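Local coordinates for uncharacterized protein (Thermus thermophilus HB8, PDB 6SCE), which acts as a DNA nuclease of Type III CRISPR defence, activated by cyclic oligoadenylate, which its CARF domains probably bind, at residues L9-L21 with Y46-K60. Sequence-based numbering, arbitrary orientation.
Sequences LLGNDPAPAYLGL and YGKKRQAFFRLLSEK. With nucleotides of chain B.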
# COMPACT_ATOMS: atom_id res chain seq x y z
N LEU A 9 -9.70 -10.23 -15.93
CA LEU A 9 -9.76 -10.08 -14.49
C LEU A 9 -10.07 -8.61 -14.19
O LEU A 9 -9.52 -7.70 -14.80
CB LEU A 9 -8.42 -10.47 -13.86
CG LEU A 9 -7.87 -11.87 -14.10
CD1 LEU A 9 -6.56 -12.02 -13.32
CD2 LEU A 9 -8.90 -12.90 -13.67
N LEU A 10 -11.00 -8.38 -13.27
CA LEU A 10 -11.43 -7.03 -12.94
C LEU A 10 -11.35 -6.77 -11.44
O LEU A 10 -12.13 -7.33 -10.66
CB LEU A 10 -12.85 -6.81 -13.45
CG LEU A 10 -13.41 -5.40 -13.29
CD1 LEU A 10 -12.56 -4.41 -14.09
CD2 LEU A 10 -14.89 -5.38 -13.68
N GLY A 11 -10.40 -5.93 -11.04
CA GLY A 11 -10.28 -5.48 -9.66
C GLY A 11 -10.88 -4.11 -9.46
O GLY A 11 -11.82 -3.71 -10.15
N ASN A 12 -10.34 -3.36 -8.50
CA ASN A 12 -10.88 -2.08 -8.18
C ASN A 12 -10.85 -1.09 -9.34
O ASN A 12 -11.81 -0.34 -9.55
CB ASN A 12 -10.14 -1.43 -7.00
CG ASN A 12 -10.48 -2.09 -5.68
OD1 ASN A 12 -11.57 -2.67 -5.54
ND2 ASN A 12 -9.54 -2.07 -4.75
N ASP A 13 -9.73 -1.01 -10.03
CA ASP A 13 -9.56 0.02 -11.02
C ASP A 13 -9.97 -0.42 -12.45
O ASP A 13 -9.44 -1.38 -12.97
CB ASP A 13 -8.13 0.55 -11.05
CG ASP A 13 -8.11 1.98 -11.49
OD1 ASP A 13 -8.38 2.24 -12.67
OD2 ASP A 13 -7.86 2.85 -10.61
N PRO A 14 -10.92 0.28 -13.07
CA PRO A 14 -11.36 -0.13 -14.40
C PRO A 14 -10.38 0.25 -15.51
O PRO A 14 -10.49 -0.26 -16.63
CB PRO A 14 -12.68 0.64 -14.58
CG PRO A 14 -12.50 1.85 -13.76
CD PRO A 14 -11.73 1.39 -12.55
N ALA A 15 -9.44 1.13 -15.21
CA ALA A 15 -8.57 1.63 -16.29
C ALA A 15 -7.73 0.57 -17.02
O ALA A 15 -7.65 0.57 -18.25
CB ALA A 15 -7.70 2.75 -15.81
N PRO A 16 -7.08 -0.36 -16.28
CA PRO A 16 -6.33 -1.37 -17.03
C PRO A 16 -7.22 -2.34 -17.79
O PRO A 16 -6.81 -2.85 -18.81
CB PRO A 16 -5.54 -2.12 -15.95
CG PRO A 16 -6.24 -1.80 -14.67
CD PRO A 16 -6.79 -0.41 -14.83
N ALA A 17 -8.44 -2.55 -17.30
CA ALA A 17 -9.42 -3.41 -18.00
C ALA A 17 -9.85 -2.74 -19.32
O ALA A 17 -9.95 -3.39 -20.38
CB ALA A 17 -10.63 -3.64 -17.11
N TYR A 18 -10.10 -1.44 -19.23
CA TYR A 18 -10.45 -0.66 -20.42
C TYR A 18 -9.29 -0.57 -21.39
O TYR A 18 -9.47 -0.82 -22.61
CB TYR A 18 -10.98 0.71 -20.03
CG TYR A 18 -11.33 1.57 -21.21
CD1 TYR A 18 -12.17 1.10 -22.22
CD2 TYR A 18 -10.85 2.86 -21.31
CE1 TYR A 18 -12.51 1.91 -23.30
CE2 TYR A 18 -11.18 3.67 -22.38
CZ TYR A 18 -12.01 3.18 -23.38
OH TYR A 18 -12.33 4.01 -24.45
N LEU A 19 -8.10 -0.29 -20.89
CA LEU A 19 -6.95 -0.28 -21.74
C LEU A 19 -6.77 -1.60 -22.51
O LEU A 19 -6.49 -1.59 -23.73
CB LEU A 19 -5.69 0.05 -20.92
CG LEU A 19 -4.38 0.09 -21.67
CD1 LEU A 19 -4.41 1.11 -22.80
CD2 LEU A 19 -3.24 0.39 -20.69
N GLY A 20 -6.96 -2.75 -21.83
CA GLY A 20 -6.82 -4.04 -22.48
C GLY A 20 -7.85 -4.23 -23.58
O GLY A 20 -7.52 -4.76 -24.65
N LEU A 21 -9.07 -3.74 -23.36
CA LEU A 21 -10.11 -3.76 -24.40
C LEU A 21 -9.68 -2.94 -25.63
O LEU A 21 -9.81 -3.41 -26.76
CB LEU A 21 -11.45 -3.29 -23.86
CG LEU A 21 -12.60 -3.33 -24.86
CD1 LEU A 21 -12.84 -4.70 -25.50
CD2 LEU A 21 -13.88 -2.82 -24.22
N TYR A 46 -14.89 2.95 -5.80
CA TYR A 46 -14.52 1.97 -6.83
C TYR A 46 -15.76 1.32 -7.44
O TYR A 46 -15.80 1.06 -8.63
CB TYR A 46 -13.56 0.96 -6.28
CG TYR A 46 -12.14 1.43 -6.22
CD1 TYR A 46 -11.49 1.86 -7.36
CD2 TYR A 46 -11.43 1.40 -5.04
CE1 TYR A 46 -10.17 2.27 -7.33
CE2 TYR A 46 -10.10 1.82 -4.99
CZ TYR A 46 -9.48 2.25 -6.14
OH TYR A 46 -8.14 2.65 -6.09
N GLY A 47 -16.78 1.08 -6.64
CA GLY A 47 -18.03 0.57 -7.15
C GLY A 47 -18.60 1.49 -8.22
O GLY A 47 -19.07 1.03 -9.26
N LYS A 48 -18.57 2.78 -7.94
CA LYS A 48 -19.05 3.78 -8.90
C LYS A 48 -18.20 3.86 -10.16
O LYS A 48 -18.72 4.02 -11.26
CB LYS A 48 -19.15 5.15 -8.21
CG LYS A 48 -20.32 5.26 -7.24
CD LYS A 48 -20.18 6.49 -6.35
CE LYS A 48 -21.46 6.74 -5.57
NZ LYS A 48 -21.32 7.94 -4.70
N LYS A 49 -16.89 3.73 -10.01
CA LYS A 49 -16.00 3.72 -11.16
C LYS A 49 -16.23 2.50 -12.04
O LYS A 49 -16.17 2.61 -13.28
CB LYS A 49 -14.54 3.79 -10.70
CG LYS A 49 -14.17 5.11 -10.02
CD LYS A 49 -12.72 5.11 -9.55
CE LYS A 49 -12.32 6.44 -8.92
NZ LYS A 49 -10.97 6.36 -8.28
N ARG A 50 -16.54 1.36 -11.41
CA ARG A 50 -16.84 0.18 -12.14
C ARG A 50 -18.15 0.35 -12.93
O ARG A 50 -18.22 -0.08 -14.08
CB ARG A 50 -16.92 -1.05 -11.23
CG ARG A 50 -17.18 -2.33 -11.98
CD ARG A 50 -17.15 -3.54 -11.06
NE ARG A 50 -15.82 -3.76 -10.50
CZ ARG A 50 -15.51 -4.68 -9.60
NH1 ARG A 50 -16.44 -5.48 -9.09
NH2 ARG A 50 -14.28 -4.76 -9.16
N GLN A 51 -19.16 0.97 -12.32
CA GLN A 51 -20.41 1.23 -13.06
C GLN A 51 -20.18 2.20 -14.20
O GLN A 51 -20.78 2.05 -15.24
CB GLN A 51 -21.56 1.69 -12.13
CG GLN A 51 -22.00 0.58 -11.18
CD GLN A 51 -22.31 -0.74 -11.89
OE1 GLN A 51 -23.02 -0.75 -12.90
NE2 GLN A 51 -21.74 -1.85 -11.40
N ALA A 52 -19.28 3.17 -14.02
CA ALA A 52 -18.91 4.08 -15.10
C ALA A 52 -18.23 3.33 -16.26
O ALA A 52 -18.46 3.61 -17.43
CB ALA A 52 -18.04 5.19 -14.57
N PHE A 53 -17.41 2.34 -15.93
CA PHE A 53 -16.77 1.53 -16.91
C PHE A 53 -17.83 0.72 -17.69
O PHE A 53 -17.79 0.66 -18.93
CB PHE A 53 -15.77 0.60 -16.22
CG PHE A 53 -15.13 -0.42 -17.12
CD1 PHE A 53 -14.55 -0.07 -18.32
CD2 PHE A 53 -15.08 -1.76 -16.73
CE1 PHE A 53 -13.97 -1.02 -19.14
CE2 PHE A 53 -14.43 -2.69 -17.51
CZ PHE A 53 -13.88 -2.33 -18.73
N PHE A 54 -18.77 0.13 -16.99
CA PHE A 54 -19.83 -0.63 -17.63
C PHE A 54 -20.73 0.24 -18.53
O PHE A 54 -21.12 -0.19 -19.61
CB PHE A 54 -20.68 -1.39 -16.61
CG PHE A 54 -19.95 -2.52 -15.93
CD1 PHE A 54 -18.79 -3.07 -16.48
CD2 PHE A 54 -20.43 -3.06 -14.73
CE1 PHE A 54 -18.13 -4.12 -15.85
CE2 PHE A 54 -19.76 -4.10 -14.12
CZ PHE A 54 -18.61 -4.63 -14.68
N ARG A 55 -20.95 1.48 -18.12
CA ARG A 55 -21.62 2.47 -18.97
C ARG A 55 -20.86 2.75 -20.26
O ARG A 55 -21.44 2.83 -21.33
CB ARG A 55 -21.86 3.77 -18.16
CG ARG A 55 -22.51 4.90 -18.93
CD ARG A 55 -22.55 6.17 -18.08
NE ARG A 55 -22.97 7.34 -18.85
CZ ARG A 55 -23.16 8.56 -18.34
NH1 ARG A 55 -23.56 9.55 -19.14
NH2 ARG A 55 -22.94 8.80 -17.05
N LEU A 56 -19.54 2.90 -20.16
CA LEU A 56 -18.72 3.05 -21.32
C LEU A 56 -18.79 1.82 -22.22
O LEU A 56 -18.96 1.95 -23.44
CB LEU A 56 -17.27 3.33 -20.90
CG LEU A 56 -16.21 3.39 -21.97
CD1 LEU A 56 -16.54 4.45 -23.01
CD2 LEU A 56 -14.86 3.70 -21.34
N LEU A 57 -18.69 0.62 -21.65
CA LEU A 57 -18.84 -0.56 -22.48
C LEU A 57 -20.16 -0.54 -23.23
O LEU A 57 -20.20 -0.82 -24.42
CB LEU A 57 -18.75 -1.85 -21.67
CG LEU A 57 -17.39 -2.04 -20.99
CD1 LEU A 57 -17.43 -3.34 -20.21
CD2 LEU A 57 -16.28 -2.06 -22.02
N SER A 58 -21.24 -0.22 -22.54
CA SER A 58 -22.54 -0.17 -23.20
C SER A 58 -22.53 0.85 -24.36
O SER A 58 -22.99 0.54 -25.45
CB SER A 58 -23.63 0.11 -22.18
OG SER A 58 -24.84 0.37 -22.83
N GLU A 59 -21.96 2.04 -24.15
CA GLU A 59 -21.83 3.01 -25.24
C GLU A 59 -20.97 2.54 -26.39
O GLU A 59 -21.15 2.97 -27.54
CB GLU A 59 -21.24 4.33 -24.73
CG GLU A 59 -22.26 5.23 -24.09
CD GLU A 59 -21.67 6.57 -23.71
OE1 GLU A 59 -20.84 7.16 -24.46
OE2 GLU A 59 -22.03 7.04 -22.62
N LYS A 60 -19.99 1.69 -26.07
CA LYS A 60 -19.14 1.13 -27.07
C LYS A 60 -19.81 -0.01 -27.85
O LYS A 60 -19.21 -0.57 -28.76
CB LYS A 60 -17.83 0.64 -26.44
CG LYS A 60 -16.90 1.78 -26.03
CD LYS A 60 -15.65 1.29 -25.30
CE LYS A 60 -14.85 0.31 -26.12
NZ LYS A 60 -14.39 0.83 -27.43
P A B 2 -6.78 -3.56 -9.75
OP1 A B 2 -7.39 -2.33 -9.16
OP2 A B 2 -7.46 -4.34 -10.85
O5' A B 2 -5.33 -3.14 -10.30
C5' A B 2 -4.61 -4.07 -11.14
C4' A B 2 -3.31 -3.45 -11.57
O4' A B 2 -3.61 -2.32 -12.45
C3' A B 2 -2.42 -2.91 -10.46
O3' A B 2 -1.05 -3.20 -10.71
C2' A B 2 -2.63 -1.40 -10.55
O2' A B 2 -1.50 -0.67 -10.12
C1' A B 2 -2.85 -1.21 -12.05
N9 A B 2 -3.52 0.01 -12.42
C8 A B 2 -4.31 0.82 -11.63
N7 A B 2 -4.72 1.89 -12.26
C5 A B 2 -4.15 1.80 -13.52
C6 A B 2 -4.20 2.65 -14.65
N6 A B 2 -4.80 3.84 -14.66
N1 A B 2 -3.55 2.24 -15.76
C2 A B 2 -2.86 1.09 -15.71
N3 A B 2 -2.73 0.22 -14.71
C4 A B 2 -3.41 0.65 -13.63
P A B 1 -2.26 -7.42 -5.50
OP1 A B 1 -2.04 -8.89 -5.72
OP2 A B 1 -1.16 -6.49 -5.95
O5' A B 1 -3.64 -7.07 -6.23
C5' A B 1 -3.93 -5.74 -6.66
C4' A B 1 -5.43 -5.56 -6.64
O4' A B 1 -5.88 -5.46 -5.26
C3' A B 1 -5.91 -4.30 -7.36
O3' A B 1 -6.37 -4.67 -8.66
C2' A B 1 -7.00 -3.76 -6.43
O2' A B 1 -8.26 -4.33 -6.74
C1' A B 1 -6.53 -4.23 -5.06
N9 A B 1 -5.58 -3.32 -4.40
C8 A B 1 -4.41 -3.69 -3.79
N7 A B 1 -3.78 -2.66 -3.28
C5 A B 1 -4.59 -1.57 -3.55
C6 A B 1 -4.46 -0.20 -3.26
N6 A B 1 -3.42 0.32 -2.62
N1 A B 1 -5.46 0.62 -3.67
C2 A B 1 -6.50 0.08 -4.33
N3 A B 1 -6.71 -1.19 -4.67
C4 A B 1 -5.71 -1.97 -4.24
O HOH W 1 -13.65 -2.15 -11.59
O HOH W 2 -6.79 2.15 -8.35
O HOH W 3 -9.15 5.13 -9.95
O HOH W 4 -12.92 3.18 -27.00
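Asn12 packs over one face of the Tyr46 ring: Asn12 CB sits 3.4 Å from the ring centroid, almost on the normal, and the amide stacks on the ring with the planes 11° apart, while Asp13 OD2 stands at the ring's edge. This is the ligand-binding end of a Rossmann-like CARF domain, where the turn after strand 5-10 leads into helix 15-28 and helix 44-59 packs alongside; their segments 15-21 and 46-59 run nearly parallel, 18° apart. Held against the tyrosine, and with OD1 taken by Trp42 N, Asn12 sends ND2 to N3 of adenosine A1 of chain B at 3.0 Å. The backbone N of Asp13 meets OP1 of A2 of chain B, consistent with recognition of the cyclic oligoadenylate activator. Arg50 ties helix 44-59 to the turn. Leu10 CD2 covers one face of its guanidinium, and at the edge NH2 donates to Gly11 O at 2.9 Å, coming from above the carbonyl plane; the same nitrogen also reaches Phe39 O. A bend at chi3 (-66°) brings the group there, and a water joins NE to Gly11 O. Further along, Phe53 has Pro14 O over one face and Leu57 CD1 over the opposite face, toward the rim, with Pro14 CB against its CB. Leu56 CD2 sits over the Tyr18 ring, 3.6 Å from its centroid, and Lys60 CD lies at the edge. Asp13 OD1 accepts the capping bond from Ala15 N and also bonds Tyr147 OH, whereas OD2 takes two waters: one bridges to Tyr46 OH, the other, 2.7 Å from OD2, to Lys49 NZ, which also bonds Arg218 O.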